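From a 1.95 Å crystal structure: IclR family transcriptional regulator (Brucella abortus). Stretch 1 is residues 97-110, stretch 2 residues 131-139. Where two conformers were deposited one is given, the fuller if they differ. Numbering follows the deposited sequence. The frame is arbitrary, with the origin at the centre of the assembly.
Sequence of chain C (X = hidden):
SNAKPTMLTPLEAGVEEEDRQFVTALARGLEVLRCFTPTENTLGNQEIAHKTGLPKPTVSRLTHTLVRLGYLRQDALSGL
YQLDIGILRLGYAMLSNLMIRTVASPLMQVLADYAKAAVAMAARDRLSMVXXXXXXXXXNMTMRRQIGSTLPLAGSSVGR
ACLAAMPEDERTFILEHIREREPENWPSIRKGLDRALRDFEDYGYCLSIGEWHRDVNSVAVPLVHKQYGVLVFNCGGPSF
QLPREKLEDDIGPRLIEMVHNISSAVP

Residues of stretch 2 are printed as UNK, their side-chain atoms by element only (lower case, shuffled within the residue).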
# COMPACT_ATOMS: atom_id res chain seq x y z
N ASN C 97 3.96 -0.44 8.51
CA ASN C 97 4.96 -0.39 9.57
C ASN C 97 4.46 0.37 10.79
O ASN C 97 5.22 1.07 11.45
CB ASN C 97 6.27 0.24 9.07
CG ASN C 97 7.02 -0.69 8.12
OD1 ASN C 97 7.23 -1.86 8.43
ND2 ASN C 97 7.41 -0.17 6.96
N LEU C 98 3.19 0.19 11.16
CA LEU C 98 2.65 0.84 12.35
C LEU C 98 3.45 0.44 13.57
O LEU C 98 3.84 -0.72 13.73
CB LEU C 98 1.19 0.45 12.56
CG LEU C 98 0.27 0.93 11.44
CD1 LEU C 98 -1.10 0.25 11.63
CD2 LEU C 98 0.14 2.45 11.50
N MSE C 99 3.70 1.39 14.47
CA MSE C 99 4.58 1.08 15.60
C MSE C 99 3.97 0.05 16.57
O MSE C 99 4.70 -0.62 17.32
CB MSE C 99 4.97 2.36 16.34
CG MSE C 99 6.02 3.21 15.61
SE MSE C 99 7.72 2.27 15.24
CE MSE C 99 8.19 1.73 17.05
N ILE C 100 2.64 -0.11 16.55
CA ILE C 100 2.04 -1.12 17.41
C ILE C 100 2.54 -2.52 17.05
O ILE C 100 2.55 -3.40 17.91
CB ILE C 100 0.49 -1.04 17.35
CG1 ILE C 100 -0.11 -1.98 18.41
CG2 ILE C 100 -0.03 -1.39 15.96
CD1 ILE C 100 -1.47 -1.60 18.86
N ARG C 101 3.03 -2.72 15.82
CA ARG C 101 3.61 -4.02 15.45
C ARG C 101 4.75 -4.42 16.35
O ARG C 101 4.98 -5.62 16.54
CB ARG C 101 4.12 -4.03 14.00
CG ARG C 101 3.07 -3.91 12.92
CD ARG C 101 3.78 -3.85 11.53
NE ARG C 101 4.51 -5.10 11.36
CZ ARG C 101 5.63 -5.25 10.67
NH1 ARG C 101 6.20 -4.21 10.02
NH2 ARG C 101 6.20 -6.45 10.63
N THR C 102 5.52 -3.48 16.89
CA THR C 102 6.64 -3.91 17.73
C THR C 102 6.17 -4.53 19.04
O THR C 102 6.91 -5.30 19.66
CB THR C 102 7.60 -2.76 18.01
OG1 THR C 102 6.98 -1.82 18.90
CG2 THR C 102 8.03 -2.05 16.69
N VAL C 103 4.97 -4.20 19.50
CA VAL C 103 4.39 -4.87 20.66
C VAL C 103 3.59 -6.10 20.24
O VAL C 103 3.71 -7.17 20.83
CB VAL C 103 3.50 -3.88 21.44
CG1 VAL C 103 2.65 -4.62 22.47
CG2 VAL C 103 4.36 -2.82 22.09
N ALA C 104 2.75 -5.95 19.21
CA ALA C 104 1.81 -7.01 18.87
C ALA C 104 2.50 -8.18 18.19
O ALA C 104 2.22 -9.34 18.49
CB ALA C 104 0.70 -6.47 17.96
N SER C 105 3.44 -7.90 17.27
CA SER C 105 3.98 -8.95 16.42
C SER C 105 4.62 -10.09 17.19
O SER C 105 4.36 -11.25 16.83
CB SER C 105 4.97 -8.34 15.40
OG SER C 105 5.56 -9.34 14.59
N PRO C 106 5.46 -9.86 18.21
CA PRO C 106 6.05 -11.02 18.90
C PRO C 106 5.01 -11.82 19.67
O PRO C 106 5.15 -13.04 19.78
CB PRO C 106 7.10 -10.41 19.83
CG PRO C 106 6.87 -8.95 19.85
CD PRO C 106 6.03 -8.57 18.68
N LEU C 107 4.01 -11.15 20.24
CA LEU C 107 2.92 -11.87 20.90
C LEU C 107 2.11 -12.68 19.89
O LEU C 107 1.64 -13.78 20.19
CB LEU C 107 2.02 -10.89 21.66
CG LEU C 107 2.69 -10.20 22.84
CD1 LEU C 107 1.81 -9.09 23.36
CD2 LEU C 107 2.95 -11.22 23.94
N MSE C 108 1.91 -12.13 18.70
CA MSE C 108 1.16 -12.85 17.67
C MSE C 108 1.95 -14.07 17.20
O MSE C 108 1.37 -15.11 16.86
CB MSE C 108 0.86 -11.92 16.48
CG MSE C 108 -0.19 -10.86 16.81
SE MSE C 108 -0.15 -9.32 15.54
CE MSE C 108 -0.50 -10.24 13.86
N GLN C 109 3.27 -13.93 17.17
CA GLN C 109 4.12 -15.04 16.75
C GLN C 109 4.01 -16.21 17.73
O GLN C 109 3.87 -17.36 17.30
CB GLN C 109 5.56 -14.57 16.61
CG GLN C 109 6.52 -15.62 16.07
CD GLN C 109 6.21 -15.99 14.63
OE1 GLN C 109 6.42 -15.19 13.73
NE2 GLN C 109 5.71 -17.19 14.42
N VAL C 110 4.02 -15.93 19.04
CA VAL C 110 3.86 -16.97 20.05
C VAL C 110 2.54 -17.71 19.87
O VAL C 110 2.48 -18.94 19.94
CB VAL C 110 3.98 -16.36 21.46
CG1 VAL C 110 3.58 -17.39 22.55
CG2 VAL C 110 5.40 -15.84 21.70
N UNK C 131 -6.26 -6.18 6.40
CA UNK C 131 -5.15 -6.76 7.18
C UNK C 131 -3.96 -5.78 7.27
O UNK C 131 -3.38 -5.40 6.24
c UNK C 131 -6.61 -9.23 7.72
c UNK C 131 -6.71 -11.62 7.86
c UNK C 131 -5.45 -9.30 6.97
c UNK C 131 -4.93 -10.55 6.71
c UNK C 131 -4.72 -8.05 6.50
c UNK C 131 -5.54 -11.69 7.14
c UNK C 131 -7.26 -10.39 8.17
o UNK C 131 -7.28 -12.80 8.29
N UNK C 132 -3.57 -5.41 8.49
CA UNK C 132 -2.40 -4.57 8.73
C UNK C 132 -1.14 -5.37 8.97
O UNK C 132 -0.02 -4.88 8.69
c UNK C 132 -4.15 -2.08 8.80
c UNK C 132 -2.65 -3.67 9.96
c UNK C 132 -4.31 -2.28 11.32
c UNK C 132 -4.04 -3.03 9.99
N UNK C 133 -1.28 -6.59 9.48
CA UNK C 133 -0.15 -7.44 9.79
C UNK C 133 -0.67 -8.87 9.88
O UNK C 133 -1.84 -9.09 10.24
o UNK C 133 2.47 -8.11 10.07
o UNK C 133 2.77 -7.28 12.06
c UNK C 133 0.59 -7.02 11.08
c UNK C 133 2.04 -7.51 11.09
N UNK C 134 0.17 -9.81 9.48
CA UNK C 134 -0.14 -11.24 9.47
C UNK C 134 1.13 -11.97 9.85
O UNK C 134 2.20 -11.69 9.29
c UNK C 134 -1.05 -13.25 8.23
c UNK C 134 -0.61 -11.77 8.10
c UNK C 134 -1.70 -10.95 7.51
N UNK C 135 1.02 -12.92 10.76
CA UNK C 135 2.14 -13.74 11.18
C UNK C 135 1.69 -15.19 11.08
O UNK C 135 0.58 -15.53 11.50
c UNK C 135 3.40 -12.11 12.60
c UNK C 135 3.34 -14.51 13.23
c UNK C 135 2.57 -13.39 12.61
N UNK C 136 2.54 -16.04 10.50
CA UNK C 136 2.25 -17.45 10.39
C UNK C 136 3.10 -18.25 11.37
O UNK C 136 4.26 -17.91 11.63
c UNK C 136 2.51 -17.94 8.97
c UNK C 136 1.61 -17.25 8.01
o UNK C 136 -0.19 -17.90 6.59
c UNK C 136 0.89 -18.22 7.11
n UNK C 136 1.47 -19.39 6.90
N UNK C 137 2.51 -19.31 11.90
CA UNK C 137 3.26 -20.17 12.79
C UNK C 137 4.52 -20.68 12.12
O UNK C 137 4.54 -20.88 10.90
N UNK C 138 5.60 -20.84 12.89
CA UNK C 138 6.76 -21.55 12.39
C UNK C 138 6.33 -22.91 11.85
O UNK C 138 5.59 -23.65 12.51
c UNK C 138 9.16 -22.18 13.07
o UNK C 138 9.75 -22.26 15.38
c UNK C 138 10.17 -22.18 14.21
c UNK C 138 7.79 -21.72 13.52
o UNK C 138 11.39 -22.08 13.92
N UNK C 139 6.74 -23.22 10.62
CA UNK C 139 6.30 -24.46 9.99
C UNK C 139 4.83 -24.51 9.66
O UNK C 139 4.22 -25.59 9.71
O HOH W 1 1.05 -2.21 9.98
O HOH W 2 5.14 -8.68 12.01

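Position 131 carries eight side-chain atoms: one carbon leading to a ring of six carbons, with an oxygen on the far ring carbon. The ring lies out of reach of stretch 1. A six-membered carbon ring bearing a single oxygen is a phenol, so this is Tyr131.

At position 132 there are four side-chain carbons and no heteroatom, forked at the second carbon. CA-to-CB points toward stretch 1, and one carbon at the end of the fork lies 4.1 Å from CD1 of Leu98. A four-carbon chain branched at its second atom is leucine, and the pair is then Leu98 CD1 to Leu132 CD1, an apolar contact. Beside it, water 1 donates to Leu132 O at 3.2 Å and accepts a weak bond from Leu98 N at 3.4 Å.

Position 133 has two side-chain carbons, the second carrying two oxygens: a short carboxylate. One oxygen lies 2.9 Å from NE of Arg101, as suits an acid facing a guanidinium. The residue is Asp133. Its OD1 accepts the hydrogen bond from Arg101 NE within a salt bridge, at the edge of the guanidinium and near its plane. Water 2 donates to Asp133 OD1 at 2.8 Å, accepts from Arg101 NH2 at 2.8 Å and also bonds Ser105 OG at 2.7 Å, so the ion pair is extended to the next turn of the helix. The other oxygen, Asp133 OD2, receives a weak hydrogen bond from the backbone N of position 134 at 2.9 Å.

Position 134 shows three carbons, the first carrying the other two. CA-to-CB points away from stretch 1, and no side-chain atom comes close to it. Branching at CB with carbon alone identifies Val134.

The same three-carbon fork recurs at position 135, now directed toward the helix. Its CB is 4.5 Å from Met108 CB, and one of its terminal carbons is 3.2 Å from OE1 of Gln109. This is Val135, with CG1 the atom near Gln109 OE1; its CG2 lies 4.0 Å from Ser105 OG.

Position 136 has three carbons in line, the third bearing one oxygen and one nitrogen. This terminal amide is Gln136. CA-to-CB points away, yet the backbone takes part: Gln109 NE2 donates to Gln136 O at 3.2 Å.

Position 137 has no side-chain atoms and is Gly137; its CA lies 4.2 Å from Gln109 NE2. Position 138 has three carbons, the third carrying two oxygens, one carbon longer than the acid at 133, hence Glu138. Position 139 again lacks a side chain and is Gly139, whose positive phi suits glycine.

The contact joins a strand and a helix crossing at -30°, with their axes 8.6 Å apart at closest approach. Alternation along the strand turns Asp133 and Val135 toward the helix and Val134 away. Charge pairing at Arg101 and an amide-to-carbonyl bond from Gln109 supply the direct polar links, while Val135 packs against Met108 between them.

Stretch 2 (131-139) YLDVVQGEG
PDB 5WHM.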